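Local structure of putative oxidoreductase molybdopterin-binding subunit (Sulfolobus tokodaii, 4ZOH) at residues A[160-165]-A[215-220]; A[250-255]-A[327-332]. The protein probably acts as the molybdenum-bearing subunit of a xanthine dehydrogenase-family oxidoreductase, holding a pterin cytosine dinucleotide cofactor that carries the metal. All blocks are in the same frame, centred on the assembly; numbering follows the deposited sequence.

Interaction 1. Residues A[160-165]-A[215-220]. With MCN (pterin cytosine dinucleotide), chain D.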
loop_
_atom_site.group_PDB
_atom_site.type_symbol
_atom_site.label_atom_id
_atom_site.label_comp_id
_atom_site.label_asym_id
_atom_site.label_seq_id
_atom_site.Cartn_x
_atom_site.Cartn_y
_atom_site.Cartn_z
ATOM N N VAL A 160 -7.975 25.759 -24.840
ATOM C CA VAL A 160 -7.251 25.938 -23.555
ATOM C C VAL A 160 -6.864 24.549 -23.015
ATOM O O VAL A 160 -7.285 23.542 -23.585
ATOM C CB VAL A 160 -8.158 26.663 -22.509
ATOM C CG1 VAL A 160 -8.458 28.126 -22.945
ATOM C CG2 VAL A 160 -9.435 25.869 -22.317
ATOM N N ILE A 161 -6.108 24.508 -21.900
ATOM C CA ILE A 161 -5.687 23.264 -21.313
ATOM C C ILE A 161 -6.046 23.231 -19.819
ATOM O O ILE A 161 -5.648 24.132 -19.073
ATOM C CB ILE A 161 -4.181 23.106 -21.509
ATOM C CG1 ILE A 161 -3.855 23.129 -23.028
ATOM C CG2 ILE A 161 -3.684 21.784 -20.882
ATOM C CD1 ILE A 161 -2.353 23.343 -23.306
ATOM N N ALA A 162 -6.804 22.208 -19.418
ATOM C CA ALA A 162 -7.309 22.022 -18.083
ATOM C C ALA A 162 -6.274 22.306 -16.977
ATOM O O ALA A 162 -6.574 23.057 -16.042
ATOM C CB ALA A 162 -7.936 20.659 -17.950
ATOM N N SER A 163 -5.040 21.805 -17.157
ATOM C CA SER A 163 -3.919 22.071 -16.259
ATOM C C SER A 163 -4.246 21.859 -14.744
ATOM O O SER A 163 -3.878 22.714 -13.945
ATOM C CB SER A 163 -3.380 23.497 -16.475
ATOM O OG SER A 163 -3.296 23.833 -17.829
ATOM N N PRO A 164 -4.933 20.728 -14.352
ATOM C CA PRO A 164 -5.076 20.466 -12.907
ATOM C C PRO A 164 -3.683 20.391 -12.298
ATOM O O PRO A 164 -2.721 20.003 -12.992
ATOM C CB PRO A 164 -5.720 19.081 -12.848
ATOM C CG PRO A 164 -5.342 18.405 -14.143
ATOM C CD PRO A 164 -5.243 19.526 -15.154
ATOM N N LEU A 165 -3.546 20.771 -11.022
ATOM C CA LEU A 165 -2.173 20.809 -10.436
ATOM C C LEU A 165 -1.573 19.411 -10.251
ATOM O O LEU A 165 -0.348 19.273 -10.225
ATOM C CB LEU A 165 -2.235 21.465 -9.053
ATOM C CG LEU A 165 -1.375 22.670 -8.736
ATOM C CD1 LEU A 165 -1.199 22.377 -7.259
ATOM C CD2 LEU A 165 0.014 22.828 -9.353
ATOM N N PHE A 215 -11.048 18.913 -13.864
ATOM C CA PHE A 215 -11.741 19.973 -14.658
ATOM C C PHE A 215 -12.118 19.400 -16.033
ATOM O O PHE A 215 -12.087 20.111 -17.025
ATOM C CB PHE A 215 -10.886 21.238 -14.778
ATOM C CG PHE A 215 -10.393 21.729 -13.440
ATOM C CD1 PHE A 215 -11.258 22.392 -12.564
ATOM C CD2 PHE A 215 -9.062 21.481 -13.020
ATOM C CE1 PHE A 215 -10.796 22.845 -11.316
ATOM C CE2 PHE A 215 -8.615 21.913 -11.762
ATOM C CZ PHE A 215 -9.477 22.591 -10.892
ATOM N N GLY A 216 -12.409 18.081 -16.039
ATOM C CA GLY A 216 -12.963 17.407 -17.178
ATOM C C GLY A 216 -11.875 16.574 -17.832
ATOM O O GLY A 216 -12.177 15.632 -18.446
ATOM N N SER A 217 -10.610 16.900 -17.606
ATOM C CA SER A 217 -9.493 16.211 -18.202
ATOM C C SER A 217 -9.298 14.721 -17.847
ATOM O O SER A 217 -8.458 14.097 -18.500
ATOM C CB SER A 217 -8.208 16.985 -17.969
ATOM O OG SER A 217 -7.721 16.726 -16.687
ATOM N N LYS A 218 -10.015 14.187 -16.826
ATOM C CA LYS A 218 -9.803 12.831 -16.292
ATOM C C LYS A 218 -11.115 11.986 -16.346
ATOM O O LYS A 218 -11.263 10.937 -15.679
ATOM C CB LYS A 218 -9.181 12.861 -14.867
ATOM C CG LYS A 218 -7.751 13.457 -14.832
ATOM C CD LYS A 218 -7.234 13.765 -13.403
ATOM C CE LYS A 218 -5.932 14.531 -13.463
ATOM N NZ LYS A 218 -5.369 14.716 -12.060
ATOM N N ILE A 219 -12.095 12.478 -17.104
ATOM C CA ILE A 219 -13.285 11.656 -17.367
ATOM C C ILE A 219 -12.929 10.396 -18.186
ATOM O O ILE A 219 -13.203 9.265 -17.766
ATOM C CB ILE A 219 -14.365 12.433 -18.151
ATOM C CG1 ILE A 219 -14.798 13.679 -17.365
ATOM C CG2 ILE A 219 -15.550 11.480 -18.474
ATOM C CD1 ILE A 219 -15.850 14.519 -18.154
ATOM N N ILE A 220 -12.272 10.623 -19.331
ATOM C CA ILE A 220 -11.985 9.540 -20.247
ATOM C C ILE A 220 -10.854 8.691 -19.674
ATOM O O ILE A 220 -10.090 9.160 -18.791
ATOM C CB ILE A 220 -11.581 10.101 -21.647
ATOM C CG1 ILE A 220 -10.225 10.848 -21.636
ATOM C CG2 ILE A 220 -12.727 10.961 -22.176
ATOM C CD1 ILE A 220 -9.758 11.246 -23.033
HETATM N N1 MCN D . -23.413 22.843 -4.245
HETATM C C2 MCN D . -24.393 23.171 -3.322
HETATM N N3 MCN D . -25.666 23.491 -3.715
HETATM C C4 MCN D . -25.955 23.490 -5.075
HETATM C C5 MCN D . -24.978 23.164 -6.015
HETATM C C6 MCN D . -23.694 22.811 -5.599
HETATM O O2 MCN D . -24.187 23.186 -2.105
HETATM N N4 MCN D . -27.182 23.799 -5.435
HETATM C "C1'" MCN D . -22.089 22.491 -3.727
HETATM C C2D MCN D . -22.005 20.976 -3.528
HETATM O "O2'" MCN D . -22.334 20.576 -2.232
HETATM C "C3'" MCN D . -20.535 20.705 -3.712
HETATM C C4D MCN D . -20.297 21.528 -4.910
HETATM O O4D MCN D . -21.087 22.773 -4.675
HETATM O "O3'" MCN D . -19.753 21.152 -2.660
HETATM C "C5'" MCN D . -20.878 20.504 -5.866
HETATM O "O5'" MCN D . -21.105 21.018 -7.048
HETATM P PA MCN D . -21.982 20.263 -8.188
HETATM O O1A MCN D . -22.821 19.142 -7.818
HETATM O O2A MCN D . -22.557 21.497 -8.825
HETATM O O3A MCN D . -20.660 19.849 -9.151
HETATM P PB MCN D . -19.828 18.489 -8.902
HETATM O O1B MCN D . -20.514 17.387 -9.693
HETATM O O2B MCN D . -19.536 18.161 -7.504
HETATM O O3B MCN D . -18.507 18.914 -9.547
HETATM C C10 MCN D . -18.195 18.724 -10.954
HETATM C "C9'" MCN D . -17.662 20.001 -11.557
HETATM C "C8'" MCN D . -17.093 19.812 -12.862
HETATM S "S8'" MCN D . -18.042 19.056 -14.135
HETATM C "C7'" MCN D . -15.872 20.308 -13.206
HETATM S "S7'" MCN D . -15.208 20.213 -14.858
HETATM C "C6'" MCN D . -15.065 21.080 -12.282
HETATM C C7 MCN D . -15.947 21.612 -11.104
HETATM O "O9'" MCN D . -16.706 20.516 -10.636
HETATM N "N5'" MCN D . -13.875 20.368 -11.818
HETATM C C4A MCN D . -13.279 20.592 -10.560
HETATM N "N8'" MCN D . -15.078 22.113 -9.995
HETATM C C4B MCN D . -13.900 21.510 -9.666
HETATM N "N1'" MCN D . -13.371 21.811 -8.478
HETATM C "C2'" MCN D . -12.254 21.199 -8.094
HETATM N "N2'" MCN D . -11.769 21.501 -6.908
HETATM N "N3'" MCN D . -11.556 20.263 -8.926
HETATM C "C4'" MCN D . -12.063 19.955 -10.209
HETATM O "O4'" MCN D . -11.447 19.142 -10.958
#
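The ring of Phe215 takes the pterin on one face and Pro164 at its edge. Pro164 CA lies near the ring plane, 4.0 Å from Phe215 CE2. On the covered face, MCN O4' sits over the ring centre, 3.5 Å above its plane. Further along, Phe215 CE1 is 3.3 Å from MCN C4'. Phe215 CG is anti to the carbonyl carbon and beside the backbone N (chi1 -52°). This lays the ring face against the pterin. The backbone N-H of Phe215 separately reaches the same oxygen: Phe215 N bonds MCN O4' at 2.9 Å, with a bent N-H...O angle of 139°.

Beyond Phe215 a type I turn runs from Gly216 to Ile219. Ala162 CB rests on Ser217 CB at 3.7 Å. The proline ring packs on Ser217 OG and on Lys218, with Pro164 CG 4.0 Å from Lys218 CE. The extended Lys218 chain crosses Pro164 at a slant. Its NZ then bonds Glu166 O, Gly213 O and Ser184 OG, so the buried amine is held by three oxygens. Ser217 OG turns back to Ala214 O. Across the contact the two segments meet by van der Waals packing. The run Gly213, Ala214, Phe215, Gly216 matches the glycine-rich Phe-Gly loop that holds the pterin in the xanthine dehydrogenase family.

Interaction 2. Residues A[250-255]-A[327-332]. With MCN (pterin cytosine dinucleotide), chain D.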
loop_
_atom_site.group_PDB
_atom_site.type_symbol
_atom_site.label_atom_id
_atom_site.label_comp_id
_atom_site.label_asym_id
_atom_site.label_seq_id
_atom_site.Cartn_x
_atom_site.Cartn_y
_atom_site.Cartn_z
ATOM N N ILE A 250 1.142 18.580 -23.449
ATOM C CA ILE A 250 1.164 18.158 -24.829
ATOM C C ILE A 250 0.103 17.092 -25.165
ATOM O O ILE A 250 -0.362 16.971 -26.316
ATOM C CB ILE A 250 2.628 17.788 -25.053
ATOM C CG1 ILE A 250 3.369 19.011 -25.545
ATOM C CG2 ILE A 250 2.873 16.491 -25.757
ATOM C CD1 ILE A 250 4.846 18.866 -25.333
ATOM N N SER A 251 -0.327 16.347 -24.160
ATOM C CA SER A 251 -1.199 15.199 -24.425
ATOM C C SER A 251 -2.565 15.216 -23.789
ATOM O O SER A 251 -3.384 14.322 -24.032
ATOM C CB SER A 251 -0.449 13.905 -24.024
ATOM O OG SER A 251 -0.025 13.933 -22.670
ATOM N N ALA A 252 -2.845 16.153 -22.888
ATOM C CA ALA A 252 -4.099 15.959 -22.151
ATOM C C ALA A 252 -4.658 17.277 -21.657
ATOM O O ALA A 252 -3.893 18.258 -21.495
ATOM C CB ALA A 252 -3.930 14.974 -21.022
ATOM N N GLY A 253 -5.971 17.256 -21.430
ATOM C CA GLY A 253 -6.764 18.372 -20.947
ATOM C C GLY A 253 -7.007 19.534 -21.912
ATOM O O GLY A 253 -7.462 20.588 -21.452
ATOM N N HIS A 254 -6.757 19.364 -23.228
ATOM C CA HIS A 254 -7.164 20.380 -24.245
ATOM C C HIS A 254 -8.656 20.452 -24.394
ATOM O O HIS A 254 -9.306 19.429 -24.485
ATOM C CB HIS A 254 -6.547 20.086 -25.615
ATOM C CG HIS A 254 -5.062 20.119 -25.622
ATOM N ND1 HIS A 254 -4.334 20.607 -26.693
ATOM C CD2 HIS A 254 -4.156 19.749 -24.682
ATOM C CE1 HIS A 254 -3.040 20.534 -26.413
ATOM N NE2 HIS A 254 -2.901 20.024 -25.190
ATOM N N GLY A 255 -9.222 21.665 -24.357
ATOM C CA GLY A 255 -10.686 21.794 -24.455
ATOM C C GLY A 255 -11.056 23.047 -25.205
ATOM O O GLY A 255 -10.169 23.761 -25.671
ATOM N N PRO A 327 -6.050 14.908 -29.155
ATOM C CA PRO A 327 -7.507 14.935 -29.156
ATOM C C PRO A 327 -8.161 15.846 -28.057
ATOM O O PRO A 327 -7.733 15.820 -26.904
ATOM C CB PRO A 327 -7.861 13.459 -28.867
ATOM C CG PRO A 327 -6.658 12.693 -29.318
ATOM C CD PRO A 327 -5.555 13.566 -28.826
ATOM N N THR A 328 -9.253 16.516 -28.394
ATOM C CA THR A 328 -9.913 17.507 -27.562
ATOM C C THR A 328 -10.820 16.755 -26.577
ATOM O O THR A 328 -11.389 15.735 -26.937
ATOM C CB THR A 328 -10.774 18.434 -28.472
ATOM O OG1 THR A 328 -9.955 18.901 -29.571
ATOM C CG2 THR A 328 -11.369 19.676 -27.610
ATOM N N GLN A 329 -11.004 17.285 -25.369
ATOM C CA GLN A 329 -11.834 16.641 -24.325
ATOM C C GLN A 329 -12.664 17.655 -23.578
ATOM O O GLN A 329 -12.419 18.827 -23.646
ATOM C CB GLN A 329 -10.954 16.079 -23.188
ATOM C CG GLN A 329 -9.763 15.292 -23.566
ATOM C CD GLN A 329 -8.907 14.953 -22.335
ATOM O OE1 GLN A 329 -7.700 15.251 -22.301
ATOM N NE2 GLN A 329 -9.529 14.380 -21.336
ATOM N N SER A 330 -13.546 17.168 -22.733
ATOM C CA SER A 330 -14.309 18.022 -21.823
ATOM C C SER A 330 -13.301 18.878 -21.056
ATOM O O SER A 330 -12.276 18.381 -20.532
ATOM C CB SER A 330 -15.054 17.202 -20.823
ATOM O OG SER A 330 -16.309 16.827 -21.309
ATOM N N TYR A 331 -13.603 20.173 -21.002
ATOM C CA TYR A 331 -13.042 21.080 -19.988
ATOM C C TYR A 331 -14.206 21.854 -19.366
ATOM O O TYR A 331 -15.140 22.296 -20.102
ATOM C CB TYR A 331 -12.066 22.030 -20.583
ATOM C CG TYR A 331 -11.552 23.120 -19.658
ATOM C CD1 TYR A 331 -10.909 22.782 -18.433
ATOM C CD2 TYR A 331 -11.696 24.446 -19.971
ATOM C CE1 TYR A 331 -10.347 23.744 -17.610
ATOM C CE2 TYR A 331 -11.169 25.430 -19.156
ATOM C CZ TYR A 331 -10.484 25.074 -17.965
ATOM O OH TYR A 331 -9.949 26.023 -17.123
ATOM N N ARG A 332 -14.150 21.989 -18.027
ATOM C CA ARG A 332 -15.102 22.724 -17.219
ATOM C C ARG A 332 -16.183 23.502 -17.974
ATOM O O ARG A 332 -15.906 24.541 -18.551
ATOM C CB ARG A 332 -14.356 23.635 -16.207
ATOM C CG ARG A 332 -15.320 24.058 -15.063
ATOM C CD ARG A 332 -14.591 24.907 -14.024
ATOM N NE ARG A 332 -15.388 25.044 -12.777
ATOM C CZ ARG A 332 -14.824 25.194 -11.563
ATOM N NH1 ARG A 332 -13.498 25.212 -11.477
ATOM N NH2 ARG A 332 -15.575 25.250 -10.449
HETATM N N1 MCN D . -23.413 22.843 -4.245
HETATM C C2 MCN D . -24.393 23.171 -3.322
HETATM N N3 MCN D . -25.666 23.491 -3.715
HETATM C C4 MCN D . -25.955 23.490 -5.075
HETATM C C5 MCN D . -24.978 23.164 -6.015
HETATM C C6 MCN D . -23.694 22.811 -5.599
HETATM O O2 MCN D . -24.187 23.186 -2.105
HETATM N N4 MCN D . -27.182 23.799 -5.435
HETATM C "C1'" MCN D . -22.089 22.491 -3.727
HETATM C C2D MCN D . -22.005 20.976 -3.528
HETATM O "O2'" MCN D . -22.334 20.576 -2.232
HETATM C "C3'" MCN D . -20.535 20.705 -3.712
HETATM C C4D MCN D . -20.297 21.528 -4.910
HETATM O O4D MCN D . -21.087 22.773 -4.675
HETATM O "O3'" MCN D . -19.753 21.152 -2.660
HETATM C "C5'" MCN D . -20.878 20.504 -5.866
HETATM O "O5'" MCN D . -21.105 21.018 -7.048
HETATM P PA MCN D . -21.982 20.263 -8.188
HETATM O O1A MCN D . -22.821 19.142 -7.818
HETATM O O2A MCN D . -22.557 21.497 -8.825
HETATM O O3A MCN D . -20.660 19.849 -9.151
HETATM P PB MCN D . -19.828 18.489 -8.902
HETATM O O1B MCN D . -20.514 17.387 -9.693
HETATM O O2B MCN D . -19.536 18.161 -7.504
HETATM O O3B MCN D . -18.507 18.914 -9.547
HETATM C C10 MCN D . -18.195 18.724 -10.954
HETATM C "C9'" MCN D . -17.662 20.001 -11.557
HETATM C "C8'" MCN D . -17.093 19.812 -12.862
HETATM S "S8'" MCN D . -18.042 19.056 -14.135
HETATM C "C7'" MCN D . -15.872 20.308 -13.206
HETATM S "S7'" MCN D . -15.208 20.213 -14.858
HETATM C "C6'" MCN D . -15.065 21.080 -12.282
HETATM C C7 MCN D . -15.947 21.612 -11.104
HETATM O "O9'" MCN D . -16.706 20.516 -10.636
HETATM N "N5'" MCN D . -13.875 20.368 -11.818
HETATM C C4A MCN D . -13.279 20.592 -10.560
HETATM N "N8'" MCN D . -15.078 22.113 -9.995
HETATM C C4B MCN D . -13.900 21.510 -9.666
HETATM N "N1'" MCN D . -13.371 21.811 -8.478
HETATM C "C2'" MCN D . -12.254 21.199 -8.094
HETATM N "N2'" MCN D . -11.769 21.501 -6.908
HETATM N "N3'" MCN D . -11.556 20.263 -8.926
HETATM C "C4'" MCN D . -12.063 19.955 -10.209
HETATM O "O4'" MCN D . -11.447 19.142 -10.958
HETATM O O HOH W 1 -6.517 13.739 -25.381
HETATM O O HOH W 2 -9.734 19.089 -20.052
HETATM O O HOH W 3 -6.708 16.628 -24.397
#
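Gln329 ties its loop to Gly253 by its side chain and to His254 by its backbone. Segment 327-332 closes with Tyr331 and Arg332, which with the following residues probably correspond to the aromatic-Arg-Gly loop at the molybdenum site of the xanthine dehydrogenase family. Gln329 N donates to His254 O at 2.9 Å, with an N-H...O angle of 161°. Gln329 CG is anti to the carbonyl carbon (chi1 -47°) and the chain is extended beyond it, which carries the amide back to the turn. There Gln329 OE1 takes the N-H of Gly253 at 2.8 Å, from above the amide plane. Gln329 NE2 bonds Ser217 O, so both ends of the buried amide are gripped and its rotation is fixed.

Thr328 CG2 lies against Gly255 CA at 3.9 Å, while the second branch, Thr328 OG1, bonds Asn282 O and Arg159 NH1. His254 is held by Phe249 O at NE2 and by Arg159 at ND1. Gly255 has to be small, because a CB there would run into Tyr331 CB. The Tyr331 ring has Arg332 CB over one face.

Arg332 extends from CG to NE and lays one guanidinium face over the cofactor, with NH2 3.2 Å from MCN N8'. Gln613 OE1 holds its NH1 and Gly671 O its NE. Cut back to alanine, Arg332 would probably leave Gln613 OE1 and Gly671 O without these donors and take away the guanidinium packed on N8'. Water also joins the segments. Water 3 accepts from His254 N and lies 2.7 Å from Gln329 OE1. Water 2 donates to Ser330 O at 2.7 Å and, weakly, to Gly253 O.

How the interactions relate
Interactions 1 and 2 lie side by side in the buried core, their centres about 6 Å apart. They come in series along the chain: interaction 1 closes before interaction 2 opens. Both belong to the same molybdopterin cofactor-binding domain. Strands 149-161 and 254-266 are antiparallel neighbours in one mixed sheet. Val160 O probably bonds Gly255 N at 2.8 Å within the strands, and just past their ends Ala162 N probably bonds Gly253 O at 2.7 Å. On the cofactor side the loops 215-220 and 327-332 also meet, where Phe215 O packs on the Tyr331 ring. The two neighbouring strands and both loops thus form one buried unit beside the pterin, which Phe215 and Arg332 touch.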